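Local coordinates for ricin B lectin (Clostridium thermocellum, PDB 3VSF), which probably hydrolyses beta-1,3-galactan as an exo-acting glycoside hydrolase, and pairs this catalytic domain with a galactose-binding lectin-like module, at residues V150-T155 against D217-A222; Y71-Y76 against P120-N125; I353-P358 against Y409-N414. All coordinates share one frame; numbering follows the deposited sequence.

Contact 1. Residues V150-T155 against D217-A222; sequences VAYSKT and DYKNIA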
loop_
_atom_site.group_PDB
_atom_site.type_symbol
_atom_site.label_atom_id
_atom_site.label_comp_id
_atom_site.label_asym_id
_atom_site.label_seq_id
_atom_site.Cartn_x
_atom_site.Cartn_y
_atom_site.Cartn_z
ATOM N N VAL A 150 20.244 14.049 9.423
ATOM C CA VAL A 150 20.345 12.960 10.386
ATOM C C VAL A 150 20.106 13.432 11.818
ATOM O O VAL A 150 20.401 14.575 12.166
ATOM C CB VAL A 150 21.722 12.271 10.309
ATOM C CG1 VAL A 150 21.731 11.003 11.147
ATOM C CG2 VAL A 150 22.079 11.957 8.866
ATOM N N ALA A 151 19.567 12.538 12.639
ATOM C CA ALA A 151 19.363 12.797 14.059
ATOM C C ALA A 151 19.369 11.467 14.799
ATOM O O ALA A 151 19.438 10.409 14.175
ATOM C CB ALA A 151 18.052 13.527 14.283
ATOM N N TYR A 152 19.303 11.513 16.126
ATOM C CA TYR A 152 19.278 10.283 16.912
ATOM C C TYR A 152 18.876 10.516 18.364
ATOM O O TYR A 152 18.888 11.646 18.855
ATOM C CB TYR A 152 20.630 9.566 16.844
ATOM C CG TYR A 152 21.744 10.266 17.587
ATOM C CD1 TYR A 152 22.188 9.796 18.816
ATOM C CD2 TYR A 152 22.352 11.397 17.060
ATOM C CE1 TYR A 152 23.208 10.432 19.500
ATOM C CE2 TYR A 152 23.372 12.042 17.737
ATOM C CZ TYR A 152 23.794 11.554 18.955
ATOM O OH TYR A 152 24.809 12.194 19.629
ATOM N N SER A 153 18.518 9.430 19.043
ATOM C CA SER A 153 18.096 9.488 20.435
ATOM C C SER A 153 18.299 8.133 21.103
ATOM O O SER A 153 18.294 7.097 20.437
ATOM C CB SER A 153 16.627 9.903 20.531
ATOM O OG SER A 153 16.174 9.880 21.872
ATOM N N LYS A 154 18.482 8.142 22.419
ATOM C CA LYS A 154 18.651 6.906 23.173
ATOM C C LYS A 154 17.317 6.180 23.317
ATOM O O LYS A 154 17.276 4.967 23.526
ATOM C CB LYS A 154 19.250 7.195 24.551
ATOM C CG LYS A 154 20.630 7.836 24.510
ATOM C CD LYS A 154 21.652 6.915 23.859
ATOM C CE LYS A 154 23.041 7.535 23.868
ATOM N NZ LYS A 154 24.057 6.637 23.252
ATOM N N THR A 155 16.228 6.934 23.202
ATOM C CA THR A 155 14.883 6.378 23.299
ATOM C C THR A 155 14.090 6.672 22.028
ATOM O O THR A 155 14.391 7.630 21.316
ATOM C CB THR A 155 14.130 6.946 24.516
ATOM O OG1 THR A 155 14.036 8.371 24.402
ATOM C CG2 THR A 155 14.856 6.591 25.804
ATOM N N ASP A 217 27.364 2.807 12.801
ATOM C CA ASP A 217 26.587 3.654 13.703
ATOM C C ASP A 217 25.287 4.161 13.075
ATOM O O ASP A 217 24.462 4.774 13.754
ATOM C CB ASP A 217 27.434 4.826 14.212
ATOM C CG ASP A 217 28.023 5.656 13.087
ATOM O OD1 ASP A 217 27.342 5.837 12.056
ATOM O OD2 ASP A 217 29.170 6.128 13.234
ATOM N N TYR A 218 25.116 3.902 11.781
ATOM C CA TYR A 218 23.916 4.308 11.045
ATOM C C TYR A 218 23.829 5.817 10.820
ATOM O O TYR A 218 22.986 6.287 10.057
ATOM C CB TYR A 218 22.645 3.827 11.751
ATOM C CG TYR A 218 22.417 2.333 11.706
ATOM C CD1 TYR A 218 23.256 1.501 10.979
ATOM C CD2 TYR A 218 21.353 1.758 12.388
ATOM C CE1 TYR A 218 23.045 0.135 10.940
ATOM C CE2 TYR A 218 21.133 0.397 12.352
ATOM C CZ TYR A 218 21.981 -0.410 11.627
ATOM O OH TYR A 218 21.761 -1.767 11.593
ATOM N N LYS A 219 24.695 6.571 11.487
ATOM C CA LYS A 219 24.629 8.029 11.442
ATOM C C LYS A 219 25.401 8.634 10.271
ATOM O O LYS A 219 25.282 9.826 9.994
ATOM C CB LYS A 219 25.118 8.625 12.766
ATOM C CG LYS A 219 24.153 8.426 13.924
ATOM C CD LYS A 219 24.791 8.784 15.258
ATOM C CE LYS A 219 25.902 7.810 15.615
ATOM N NZ LYS A 219 26.483 8.087 16.958
ATOM N N ASN A 220 26.186 7.809 9.585
ATOM C CA ASN A 220 26.987 8.282 8.461
ATOM C C ASN A 220 26.918 7.348 7.257
ATOM O O ASN A 220 26.447 6.216 7.364
ATOM C CB ASN A 220 28.443 8.477 8.889
ATOM C CG ASN A 220 28.589 9.468 10.029
ATOM O OD1 ASN A 220 27.851 10.450 10.113
ATOM N ND2 ASN A 220 29.544 9.213 10.915
ATOM N N ILE A 221 27.391 7.830 6.111
ATOM C CA ILE A 221 27.392 7.037 4.887
ATOM C C ILE A 221 28.764 6.423 4.622
ATOM O O ILE A 221 29.756 7.135 4.480
ATOM C CB ILE A 221 26.956 7.875 3.669
ATOM C CG1 ILE A 221 25.493 8.296 3.812
ATOM C CG2 ILE A 221 27.161 7.093 2.381
ATOM C CD1 ILE A 221 24.963 9.082 2.635
ATOM N N ALA A 222 28.809 5.096 4.555
ATOM C CA ALA A 222 30.062 4.375 4.358
ATOM C C ALA A 222 30.448 4.263 2.885
ATOM O O ALA A 222 31.616 4.421 2.530
ATOM C CB ALA A 222 29.985 2.993 4.994
#
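The side chain of K219 lies over one face of the Y152 ring with both a methylene and its ammonium end, an aliphatic CH-pi and a cation-pi interaction in one chain. The contact illustrates how neighbouring blades of the five-bladed GH43 beta-propeller can be joined at their outer parts: Y152 belongs to strand 147-153 of one blade, and K219 to the turn leading into strand 221-228 of the next. CD stands 4.2 Å from the centroid of the Y152 ring, 19° off the normal and displaced toward the CD2 side. NZ rides higher, 4.8 Å from the same centroid, yet closer to the ring axis than CD. A bend at chi3 (-67°) keeps the ammonium over the ring, above the methylene. The ammonium has a second and stronger partner, a salt bridge to E130, whose other carboxylate oxygen pairs with K154. One acid thus serves both lysines and probably offsets their like charges.

On the backbone side, V150 faces the carbonyl of K219, and V132 of the adjoining strand touches both residues. The turn bearing K219 is itself shaped by an Asx turn, D217 accepting from the backbone two residues on. In that turn, K219 N lies 2.8 Å from D217 OD1, which it meets on the anti side of the carboxylate, 30° out of its plane.

Contact 2. Residues Y71-Y76 against P120-N125; sequences YWYGEY and PKVMYN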
loop_
_atom_site.group_PDB
_atom_site.type_symbol
_atom_site.label_atom_id
_atom_site.label_comp_id
_atom_site.label_asym_id
_atom_site.label_seq_id
_atom_site.Cartn_x
_atom_site.Cartn_y
_atom_site.Cartn_z
ATOM N N TYR A 71 6.044 2.266 16.564
ATOM C CA TYR A 71 6.187 3.717 16.564
ATOM C C TYR A 71 5.984 4.313 15.175
ATOM O O TYR A 71 6.609 3.885 14.205
ATOM C CB TYR A 71 7.548 4.125 17.131
ATOM C CG TYR A 71 7.714 3.795 18.598
ATOM C CD1 TYR A 71 8.297 2.600 18.998
ATOM C CD2 TYR A 71 7.284 4.675 19.582
ATOM C CE1 TYR A 71 8.448 2.291 20.338
ATOM C CE2 TYR A 71 7.432 4.377 20.923
ATOM C CZ TYR A 71 8.015 3.183 21.296
ATOM O OH TYR A 71 8.164 2.880 22.630
ATOM N N TRP A 72 5.104 5.304 15.093
ATOM C CA TRP A 72 4.786 5.955 13.828
ATOM C C TRP A 72 5.319 7.384 13.806
ATOM O O TRP A 72 4.840 8.249 14.539
ATOM C CB TRP A 72 3.271 5.950 13.602
ATOM C CG TRP A 72 2.838 6.581 12.310
ATOM C CD1 TRP A 72 3.640 7.004 11.291
ATOM C CD2 TRP A 72 1.492 6.861 11.903
ATOM N NE1 TRP A 72 2.879 7.531 10.276
ATOM C CE2 TRP A 72 1.556 7.454 10.627
ATOM C CE3 TRP A 72 0.241 6.668 12.495
ATOM C CZ2 TRP A 72 0.417 7.855 9.932
ATOM C CZ3 TRP A 72 -0.889 7.066 11.803
ATOM C CH2 TRP A 72 -0.793 7.653 10.537
ATOM N N TYR A 73 6.315 7.626 12.961
ATOM C CA TYR A 73 6.892 8.956 12.823
ATOM C C TYR A 73 6.370 9.630 11.560
ATOM O O TYR A 73 5.919 8.959 10.633
ATOM C CB TYR A 73 8.417 8.877 12.781
ATOM C CG TYR A 73 9.028 8.121 13.939
ATOM C CD1 TYR A 73 9.277 8.750 15.151
ATOM C CD2 TYR A 73 9.359 6.777 13.819
ATOM C CE1 TYR A 73 9.836 8.062 16.212
ATOM C CE2 TYR A 73 9.917 6.082 14.874
ATOM C CZ TYR A 73 10.155 6.729 16.067
ATOM O OH TYR A 73 10.712 6.040 17.120
ATOM N N GLY A 74 6.436 10.957 11.529
ATOM C CA GLY A 74 5.986 11.719 10.379
ATOM C C GLY A 74 6.161 13.210 10.588
ATOM O O GLY A 74 6.415 13.657 11.706
ATOM N N GLU A 75 6.024 13.983 9.517
ATOM C CA GLU A 75 6.190 15.430 9.601
ATOM C C GLU A 75 4.917 16.172 9.205
ATOM O O GLU A 75 3.998 15.585 8.638
ATOM C CB GLU A 75 7.369 15.883 8.733
ATOM C CG GLU A 75 7.289 15.447 7.276
ATOM C CD GLU A 75 6.282 16.247 6.474
ATOM O OE1 GLU A 75 6.039 17.424 6.820
ATOM O OE2 GLU A 75 5.729 15.696 5.499
ATOM N N TYR A 76 4.872 17.465 9.514
ATOM C CA TYR A 76 3.723 18.298 9.182
ATOM C C TYR A 76 4.106 19.772 9.148
ATOM O O TYR A 76 4.792 20.266 10.044
ATOM C CB TYR A 76 2.586 18.072 10.179
ATOM C CG TYR A 76 2.874 18.586 11.573
ATOM C CD1 TYR A 76 2.166 19.658 12.100
ATOM C CD2 TYR A 76 3.858 18.001 12.359
ATOM C CE1 TYR A 76 2.427 20.130 13.374
ATOM C CE2 TYR A 76 4.127 18.466 13.633
ATOM C CZ TYR A 76 3.409 19.532 14.136
ATOM O OH TYR A 76 3.673 19.999 15.402
ATOM N N PRO A 120 10.515 11.633 6.845
ATOM C CA PRO A 120 11.428 11.246 7.923
ATOM C C PRO A 120 11.257 9.775 8.291
ATOM O O PRO A 120 10.133 9.323 8.510
ATOM C CB PRO A 120 10.979 12.131 9.085
ATOM C CG PRO A 120 9.526 12.337 8.844
ATOM C CD PRO A 120 9.358 12.395 7.350
ATOM N N LYS A 121 12.362 9.040 8.353
ATOM C CA LYS A 121 12.320 7.625 8.702
ATOM C C LYS A 121 13.213 7.342 9.905
ATOM O O LYS A 121 14.225 8.012 10.108
ATOM C CB LYS A 121 12.752 6.768 7.511
ATOM C CG LYS A 121 11.943 7.006 6.247
ATOM C CD LYS A 121 10.469 6.709 6.468
ATOM C CE LYS A 121 9.661 6.948 5.203
ATOM N NZ LYS A 121 9.726 8.365 4.752
ATOM N N VAL A 122 12.834 6.345 10.700
ATOM C CA VAL A 122 13.607 5.976 11.881
ATOM C C VAL A 122 14.014 4.506 11.856
ATOM O O VAL A 122 13.197 3.627 11.583
ATOM C CB VAL A 122 12.830 6.267 13.180
ATOM C CG1 VAL A 122 13.511 5.607 14.368
ATOM C CG2 VAL A 122 12.701 7.767 13.396
ATOM N N MET A 123 15.287 4.251 12.141
ATOM C CA MET A 123 15.813 2.893 12.187
ATOM C C MET A 123 16.520 2.653 13.517
ATOM O O MET A 123 17.016 3.593 14.137
ATOM C CB MET A 123 16.779 2.658 11.024
ATOM C CG MET A 123 17.951 3.626 10.987
ATOM S SD MET A 123 18.863 3.574 9.431
ATOM C CE MET A 123 19.340 1.849 9.369
ATOM N N TYR A 124 16.560 1.399 13.955
ATOM C CA TYR A 124 17.199 1.062 15.223
ATOM C C TYR A 124 18.537 0.350 15.035
ATOM O O TYR A 124 18.698 -0.467 14.128
ATOM C CB TYR A 124 16.273 0.211 16.094
ATOM C CG TYR A 124 16.948 -0.344 17.328
ATOM C CD1 TYR A 124 17.387 -1.662 17.369
ATOM C CD2 TYR A 124 17.156 0.451 18.448
ATOM C CE1 TYR A 124 18.009 -2.173 18.493
ATOM C CE2 TYR A 124 17.777 -0.052 19.576
ATOM C CZ TYR A 124 18.201 -1.363 19.593
ATOM O OH TYR A 124 18.819 -1.871 20.712
ATOM N N ASN A 125 19.490 0.668 15.904
ATOM C CA ASN A 125 20.808 0.048 15.869
ATOM C C ASN A 125 21.011 -0.879 17.063
ATOM O O ASN A 125 20.964 -0.442 18.212
ATOM C CB ASN A 125 21.897 1.123 15.845
ATOM C CG ASN A 125 23.281 0.553 15.600
ATOM O OD1 ASN A 125 23.564 -0.597 15.938
ATOM N ND2 ASN A 125 24.154 1.361 15.010
#
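V122 and Y73 meet at about a right angle, the valine branch standing on the tyrosine ring. V122 CG2 sits over the middle of one face, 3.5 Å from the centroid of the Y73 ring and 12° off its normal, a CH-pi contact. With CG1 anti to the backbone N (chi1 168°), that second methyl reaches along the ring to its phenolic end, 3.9 Å from Y73 OH. The hydroxyl itself is held elsewhere, by a hydrogen bond with the carbonyl of P156, which helps fix how the ring lies.

Farther along, P120 takes over from V122. Its CG rests on the backbone of G74, 3.9 Å from G74 C. E75 crosses the proline ring at about a right angle as well, and its CG comes 3.7 Å from P120 CD; the carboxylate continues to a salt bridge with R77.

The two strands run antiparallel at 155°, with axes 6.4 Å apart, yet no hydrogen bond links the two segments. They belong to different sheets stacked face against face, and M133 extends the apolar layer beneath P120 and V122. Such buried side-chain packing between successive four-stranded blades is characteristic of the beta-propeller, here the five-bladed GH43 fold.

Contact 3. Residues I353-P358 against Y409-N414; sequences ISEYIP and YKKIVN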
loop_
_atom_site.group_PDB
_atom_site.type_symbol
_atom_site.label_atom_id
_atom_site.label_comp_id
_atom_site.label_asym_id
_atom_site.label_seq_id
_atom_site.Cartn_x
_atom_site.Cartn_y
_atom_site.Cartn_z
ATOM N N ILE A 353 -3.421 -9.083 8.524
ATOM C CA ILE A 353 -3.993 -7.884 7.926
ATOM C C ILE A 353 -4.881 -8.261 6.746
ATOM O O ILE A 353 -4.393 -8.712 5.709
ATOM C CB ILE A 353 -2.900 -6.909 7.448
ATOM C CG1 ILE A 353 -1.872 -6.668 8.557
ATOM C CG2 ILE A 353 -3.519 -5.596 6.992
ATOM C CD1 ILE A 353 -0.729 -5.765 8.146
ATOM N N SER A 354 -6.188 -8.079 6.907
ATOM C CA SER A 354 -7.137 -8.460 5.867
ATOM C C SER A 354 -8.237 -7.421 5.677
ATOM O O SER A 354 -8.213 -6.353 6.290
ATOM C CB SER A 354 -7.760 -9.821 6.185
ATOM O OG SER A 354 -8.518 -9.769 7.382
ATOM N N GLU A 355 -9.198 -7.748 4.820
ATOM C CA GLU A 355 -10.308 -6.852 4.527
ATOM C C GLU A 355 -11.369 -6.919 5.620
ATOM O O GLU A 355 -11.586 -7.971 6.222
ATOM C CB GLU A 355 -10.934 -7.211 3.177
ATOM C CG GLU A 355 -12.092 -6.315 2.765
ATOM C CD GLU A 355 -12.732 -6.752 1.462
ATOM O OE1 GLU A 355 -13.493 -5.953 0.875
ATOM O OE2 GLU A 355 -12.478 -7.894 1.024
ATOM N N TYR A 356 -12.022 -5.791 5.877
ATOM C CA TYR A 356 -13.128 -5.756 6.822
ATOM C C TYR A 356 -14.462 -5.786 6.089
ATOM O O TYR A 356 -14.802 -4.853 5.361
ATOM C CB TYR A 356 -13.051 -4.516 7.715
ATOM C CG TYR A 356 -14.301 -4.286 8.534
ATOM C CD1 TYR A 356 -14.609 -5.104 9.615
ATOM C CD2 TYR A 356 -15.177 -3.253 8.225
ATOM C CE1 TYR A 356 -15.753 -4.899 10.365
ATOM C CE2 TYR A 356 -16.324 -3.040 8.970
ATOM C CZ TYR A 356 -16.607 -3.867 10.038
ATOM O OH TYR A 356 -17.746 -3.660 10.782
ATOM N N ILE A 357 -15.212 -6.866 6.282
ATOM C CA ILE A 357 -16.521 -7.006 5.658
ATOM C C ILE A 357 -17.619 -6.557 6.614
ATOM O O ILE A 357 -17.886 -7.223 7.616
ATOM C CB ILE A 357 -16.797 -8.459 5.218
ATOM C CG1 ILE A 357 -15.748 -8.933 4.209
ATOM C CG2 ILE A 357 -18.190 -8.577 4.624
ATOM C CD1 ILE A 357 -14.448 -9.397 4.836
ATOM N N PRO A 358 -18.257 -5.417 6.310
ATOM C CA PRO A 358 -19.352 -4.874 7.119
ATOM C C PRO A 358 -20.479 -5.885 7.317
ATOM O O PRO A 358 -20.983 -6.029 8.431
ATOM C CB PRO A 358 -19.848 -3.693 6.281
ATOM C CG PRO A 358 -18.654 -3.268 5.503
ATOM C CD PRO A 358 -17.914 -4.533 5.181
ATOM N N TYR A 409 -24.562 -0.504 -6.811
ATOM C CA TYR A 409 -23.582 -1.546 -7.098
ATOM C C TYR A 409 -22.962 -2.128 -5.830
ATOM O O TYR A 409 -23.016 -1.518 -4.764
ATOM C CB TYR A 409 -22.496 -1.009 -8.033
ATOM C CG TYR A 409 -23.050 -0.424 -9.313
ATOM C CD1 TYR A 409 -23.275 -1.224 -10.426
ATOM C CD2 TYR A 409 -23.361 0.926 -9.404
ATOM C CE1 TYR A 409 -23.787 -0.694 -11.596
ATOM C CE2 TYR A 409 -23.874 1.466 -10.571
ATOM C CZ TYR A 409 -24.085 0.650 -11.663
ATOM O OH TYR A 409 -24.595 1.181 -12.826
ATOM N N LYS A 410 -22.378 -3.316 -5.958
ATOM C CA LYS A 410 -21.810 -4.025 -4.818
ATOM C C LYS A 410 -20.615 -4.879 -5.230
ATOM O O LYS A 410 -20.405 -5.143 -6.411
ATOM C CB LYS A 410 -22.870 -4.912 -4.162
ATOM C CG LYS A 410 -24.017 -4.153 -3.518
ATOM C CD LYS A 410 -25.148 -5.091 -3.127
ATOM C CE LYS A 410 -26.233 -4.356 -2.356
ATOM N NZ LYS A 410 -25.723 -3.824 -1.062
ATOM N N LYS A 411 -19.839 -5.310 -4.241
ATOM C CA LYS A 411 -18.707 -6.196 -4.479
ATOM C C LYS A 411 -19.065 -7.631 -4.117
ATOM O O LYS A 411 -19.481 -7.909 -2.994
ATOM C CB LYS A 411 -17.494 -5.755 -3.659
ATOM C CG LYS A 411 -16.498 -4.889 -4.410
ATOM C CD LYS A 411 -15.307 -4.549 -3.526
ATOM C CE LYS A 411 -14.662 -5.807 -2.966
ATOM N NZ LYS A 411 -13.560 -5.498 -2.011
ATOM N N ILE A 412 -18.901 -8.539 -5.071
ATOM C CA ILE A 412 -19.116 -9.955 -4.812
ATOM C C ILE A 412 -17.784 -10.613 -4.472
ATOM O O ILE A 412 -16.973 -10.884 -5.357
ATOM C CB ILE A 412 -19.756 -10.663 -6.018
ATOM C CG1 ILE A 412 -21.040 -9.944 -6.435
ATOM C CG2 ILE A 412 -20.040 -12.122 -5.691
ATOM C CD1 ILE A 412 -21.754 -10.592 -7.601
ATOM N N VAL A 413 -17.563 -10.864 -3.186
ATOM C CA VAL A 413 -16.282 -11.378 -2.715
ATOM C C VAL A 413 -16.369 -12.845 -2.313
ATOM O O VAL A 413 -17.277 -13.247 -1.589
ATOM C CB VAL A 413 -15.760 -10.564 -1.513
ATOM C CG1 VAL A 413 -14.345 -10.994 -1.154
ATOM C CG2 VAL A 413 -15.806 -9.076 -1.819
ATOM N N ASN A 414 -15.415 -13.642 -2.786
ATOM C CA ASN A 414 -15.349 -15.052 -2.427
ATOM C C ASN A 414 -14.958 -15.206 -0.963
ATOM O O ASN A 414 -14.223 -14.381 -0.423
ATOM C CB ASN A 414 -14.350 -15.783 -3.329
ATOM C CG ASN A 414 -14.495 -17.292 -3.260
ATOM O OD1 ASN A 414 -13.767 -17.966 -2.531
ATOM N ND2 ASN A 414 -15.437 -17.830 -4.026
#
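K411 NZ is gripped by two groups: the carboxylate of E355, through a salt bridge, and the hydroxyl of S439. The lysine donates to E355 OE1 at 2.9 Å, approaching on the syn side of the carboxylate but 33° out of its plane, while E355 OE2 is 4.0 Å from the same NZ. The two side chains come from opposite directions and meet at their charged ends. E355 spans its part of the gap fully stretched, CG anti to the backbone N (chi1 -179°) and the chain extended beyond it. K411 instead bends at chi3 (55°), which swings its ammonium across to the glutamate.

V413, two residues on along the same strand, points toward E355 as well, and its CG1 lies 4.2 Å from E355 OE2. Y341 packs against E355 and V405 against K411. With K411 and V413 buried, the pairing of opposite charges probably offsets the cost of enclosing the ammonium.

E355 ends the edge strand of a small sheet formed with 343-347 and 41-43, whereas K411 lies on strand 409-414 of the lectin-like module. The K411 side chain is about 8 Å from that of N440 and about 9 Å from that of D422, both seen to bind beta-D-galactose, though none is bound to this chain. The salt bridge joins this sheet to a ricin-type beta-trefoil of family CBM13, near one of its galactose sites.

How the contacts relate
From the N terminus, the chain closes three successive loops that neither nest nor cross. Contact 2 comes first, bringing 120-125 back against 71-76 and joining the first propeller blade to the second. Contact 1 then closes 150-155 on 217-222, tying the second blade to the third. Their centres are 12 Å apart and they touch directly, Y218 packing against Y124 and N125. The second blade meets the first through strand 116-124 and the third through strand 147-153. Contact 3 closes the last loop, 353-358 on 409-414, in the region where the chain enters the beta-trefoil. Its centre is 32 Å from that of contact 2 and 43 Å from that of contact 1.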